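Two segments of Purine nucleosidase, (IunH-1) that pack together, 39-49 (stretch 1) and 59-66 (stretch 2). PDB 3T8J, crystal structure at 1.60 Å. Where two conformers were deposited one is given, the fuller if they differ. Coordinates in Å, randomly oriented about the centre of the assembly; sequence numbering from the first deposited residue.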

# COMPACT_ATOMS: atom_id res chain seq x y z
N SER A 39 -11.92 -6.60 -27.07
CA SER A 39 -13.32 -6.52 -26.68
C SER A 39 -13.90 -7.92 -26.43
O SER A 39 -13.79 -8.83 -27.25
CB SER A 39 -14.13 -5.79 -27.75
OG SER A 39 -15.43 -6.33 -27.90
N TYR A 40 -14.53 -8.06 -25.27
CA TYR A 40 -15.02 -9.37 -24.80
C TYR A 40 -15.98 -10.04 -25.79
O TYR A 40 -15.84 -11.23 -26.08
CB TYR A 40 -15.66 -9.18 -23.42
CG TYR A 40 -16.44 -10.35 -22.85
CD1 TYR A 40 -15.84 -11.28 -22.02
CD2 TYR A 40 -17.80 -10.48 -23.09
CE1 TYR A 40 -16.59 -12.32 -21.47
CE2 TYR A 40 -18.55 -11.50 -22.54
CZ TYR A 40 -17.95 -12.41 -21.73
OH TYR A 40 -18.77 -13.40 -21.17
N GLU A 41 -16.93 -9.31 -26.36
CA GLU A 41 -17.89 -9.98 -27.23
C GLU A 41 -17.23 -10.48 -28.54
O GLU A 41 -17.61 -11.52 -29.08
CB GLU A 41 -19.11 -9.10 -27.52
CG GLU A 41 -19.87 -8.62 -26.29
CD GLU A 41 -20.63 -9.72 -25.55
OE1 GLU A 41 -20.93 -10.77 -26.16
OE2 GLU A 41 -20.94 -9.54 -24.35
N GLN A 42 -16.17 -9.80 -28.99
CA GLN A 42 -15.41 -10.28 -30.13
C GLN A 42 -14.58 -11.52 -29.76
O GLN A 42 -14.36 -12.41 -30.60
CB GLN A 42 -14.54 -9.19 -30.76
CG GLN A 42 -13.85 -9.60 -32.07
CD GLN A 42 -14.83 -9.99 -33.19
OE1 GLN A 42 -15.78 -9.24 -33.47
NE2 GLN A 42 -14.61 -11.14 -33.82
N GLU A 43 -14.11 -11.58 -28.53
CA GLU A 43 -13.39 -12.79 -28.07
C GLU A 43 -14.26 -14.03 -28.14
O GLU A 43 -13.79 -15.11 -28.53
CB GLU A 43 -12.86 -12.59 -26.64
CG GLU A 43 -11.79 -11.54 -26.50
CD GLU A 43 -11.32 -11.38 -25.06
OE1 GLU A 43 -12.08 -11.80 -24.14
OE2 GLU A 43 -10.20 -10.86 -24.86
N VAL A 44 -15.54 -13.90 -27.77
CA VAL A 44 -16.49 -15.01 -27.87
C VAL A 44 -16.68 -15.44 -29.33
O VAL A 44 -16.62 -16.61 -29.70
CB VAL A 44 -17.84 -14.66 -27.21
CG1 VAL A 44 -18.85 -15.79 -27.37
CG2 VAL A 44 -17.69 -14.25 -25.75
N LYS A 45 -16.89 -14.45 -30.21
CA LYS A 45 -17.05 -14.74 -31.62
C LYS A 45 -15.81 -15.35 -32.26
O LYS A 45 -15.91 -16.25 -33.09
CB LYS A 45 -17.50 -13.48 -32.39
CG LYS A 45 -18.84 -12.86 -31.91
CD LYS A 45 -20.02 -13.79 -31.97
CE LYS A 45 -21.35 -13.09 -31.56
NZ LYS A 45 -21.85 -12.08 -32.57
N ASN A 46 -14.63 -14.92 -31.82
CA ASN A 46 -13.37 -15.47 -32.32
C ASN A 46 -13.27 -16.97 -32.02
O ASN A 46 -12.86 -17.75 -32.88
CB ASN A 46 -12.15 -14.78 -31.68
CG ASN A 46 -11.85 -13.40 -32.25
OD1 ASN A 46 -12.41 -12.96 -33.27
ND2 ASN A 46 -10.90 -12.72 -31.61
N ALA A 47 -13.66 -17.35 -30.82
CA ALA A 47 -13.57 -18.76 -30.45
C ALA A 47 -14.54 -19.65 -31.25
O ALA A 47 -14.19 -20.72 -31.72
CB ALA A 47 -13.80 -18.92 -28.92
N LEU A 48 -15.78 -19.19 -31.40
CA LEU A 48 -16.80 -19.88 -32.17
C LEU A 48 -16.38 -20.04 -33.64
O LEU A 48 -16.46 -21.11 -34.21
CB LEU A 48 -18.13 -19.14 -32.08
CG LEU A 48 -18.81 -19.15 -30.69
CD1 LEU A 48 -19.80 -17.99 -30.61
CD2 LEU A 48 -19.49 -20.49 -30.39
N TRP A 49 -15.90 -18.94 -34.22
CA TRP A 49 -15.38 -18.97 -35.57
C TRP A 49 -14.20 -19.94 -35.70
O TRP A 49 -14.15 -20.70 -36.65
CB TRP A 49 -14.97 -17.57 -36.02
CG TRP A 49 -14.37 -17.51 -37.39
CD1 TRP A 49 -15.05 -17.37 -38.57
CD2 TRP A 49 -12.99 -17.62 -37.73
NE1 TRP A 49 -14.17 -17.37 -39.63
CE2 TRP A 49 -12.90 -17.51 -39.15
CE3 TRP A 49 -11.83 -17.77 -36.99
CZ2 TRP A 49 -11.70 -17.59 -39.82
CZ3 TRP A 49 -10.61 -17.85 -37.67
CH2 TRP A 49 -10.57 -17.75 -39.07
N PRO A 59 -18.41 -26.84 -26.81
CA PRO A 59 -19.12 -25.70 -26.26
C PRO A 59 -18.21 -24.55 -25.83
O PRO A 59 -17.12 -24.79 -25.28
CB PRO A 59 -19.85 -26.27 -25.06
CG PRO A 59 -19.01 -27.46 -24.65
CD PRO A 59 -18.50 -28.03 -25.92
N VAL A 60 -18.66 -23.33 -26.11
CA VAL A 60 -18.01 -22.10 -25.71
C VAL A 60 -18.85 -21.41 -24.64
O VAL A 60 -20.03 -21.08 -24.86
CB VAL A 60 -17.80 -21.13 -26.92
CG1 VAL A 60 -17.18 -19.83 -26.48
CG2 VAL A 60 -16.93 -21.86 -27.99
N TYR A 61 -18.27 -21.26 -23.45
CA TYR A 61 -18.94 -20.66 -22.31
C TYR A 61 -18.39 -19.27 -22.01
O TYR A 61 -17.24 -19.13 -21.54
CB TYR A 61 -18.77 -21.55 -21.06
CG TYR A 61 -19.38 -22.92 -21.16
CD1 TYR A 61 -20.72 -23.12 -20.88
CD2 TYR A 61 -18.61 -24.05 -21.51
CE1 TYR A 61 -21.29 -24.34 -20.99
CE2 TYR A 61 -19.19 -25.30 -21.60
CZ TYR A 61 -20.53 -25.45 -21.35
OH TYR A 61 -21.14 -26.69 -21.45
N PRO A 62 -19.19 -18.22 -22.26
CA PRO A 62 -18.75 -16.90 -21.87
C PRO A 62 -18.64 -16.78 -20.35
O PRO A 62 -19.55 -17.19 -19.62
CB PRO A 62 -19.87 -15.98 -22.43
CG PRO A 62 -20.48 -16.79 -23.56
CD PRO A 62 -20.51 -18.17 -22.93
N GLY A 63 -17.55 -16.19 -19.89
CA GLY A 63 -17.33 -16.00 -18.46
C GLY A 63 -17.28 -14.54 -18.06
O GLY A 63 -18.04 -13.70 -18.57
N ALA A 64 -16.38 -14.22 -17.14
CA ALA A 64 -16.22 -12.84 -16.68
C ALA A 64 -15.88 -11.88 -17.81
O ALA A 64 -14.99 -12.17 -18.61
CB ALA A 64 -15.12 -12.77 -15.60
N ASN A 65 -16.52 -10.71 -17.84
CA ASN A 65 -16.15 -9.66 -18.78
C ASN A 65 -15.46 -8.47 -18.15
O ASN A 65 -15.25 -7.44 -18.81
CB ASN A 65 -17.33 -9.21 -19.66
CG ASN A 65 -18.33 -8.37 -18.93
OD1 ASN A 65 -18.37 -8.31 -17.71
ND2 ASN A 65 -19.19 -7.69 -19.72
N LYS A 66 -15.04 -8.63 -16.90
CA LYS A 66 -14.22 -7.65 -16.22
C LYS A 66 -13.55 -8.34 -15.01
O LYS A 66 -14.04 -9.39 -14.55
CB LYS A 66 -15.01 -6.45 -15.77
CG LYS A 66 -16.07 -6.69 -14.79
CD LYS A 66 -16.89 -5.41 -14.57
CE LYS A 66 -18.03 -5.63 -13.58
NZ LYS A 66 -18.37 -4.33 -12.95

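Helix 40-49 packs against strand 60-62 and the loop that follows it, the two chain directions almost exactly antiparallel (175°) and the axes 9.3 Å apart at closest approach. The register therefore runs in reverse, with Y40 beside N65, V44 beside P62 and L48 beside V60: residues four apart, about one helical turn, present successive side chains to the second stretch. S39 occupies the N-cap position, and its O accepts a backbone hydrogen bond from E43 N (3.1 Å), so Y40 stands in the first turn.

Y40 dominates the contact. Its CA-to-CB bond points toward the second stretch, and the t rotamer (chi1 170°) with chi2 near 92° carries the ring along residues 62-65, from the end of the strand into the loop. The phenol oxygen reaches the chain at the end of the strand: Y40 OH lies 2.7 Å from G63 O, a weak hydrogen bond whose proton has another acceptor within reach. The same oxygen sits 3.1 Å from P62 CB, a tight approach. Y40 OH also comes within 3.3 Å of G63 N, but the angle is too poor for a hydrogen bond. Farther back along the ring, Y40 CE1 is 3.3 Å from A64 O. N65 covers one face: its CB lies 3.4 Å from the centroid of the Y40 ring and only 10° off the ring normal, a well-centred CH-pi contact. The backbone places this CB over the ring, its CA-to-CB bond pointing toward the helix; the p rotamer (chi1 74°) sets only where the amide goes, and the amide makes no hydrogen bond to the helix.

Beyond Y40 the contact is apolar. V44, with chi1 at 178° (t), brings CG1 near two strand side chains that also point toward the helix, 4.3 Å from P62 CG and 4.5 Å from V60 CG1. These are loose van der Waals contacts. V60, also t (177°), meets the helix with both methyls: CG1 is 4.3 Å from A47 CB, and CG2 is 3.8 Å from L48 CD2. A47 points toward the strand, and its CB is about equally far from both V60 methyls, 4.3 Å from V60 CG1 and 4.4 Å from V60 CG2. L48 starts sideways, but its m, t conformation (chi1 -68°, chi2 159°) brings CD2 back to V60. Between V60 and P62, Y61 points away, as is usual for alternating residues in a strand.

Off the contact, Q42 takes chi1 t and chi2 p, and its NE2 donates a nearly straight hydrogen bond to N46 OD1 (2.9 Å, 172°), linking side chains one turn apart.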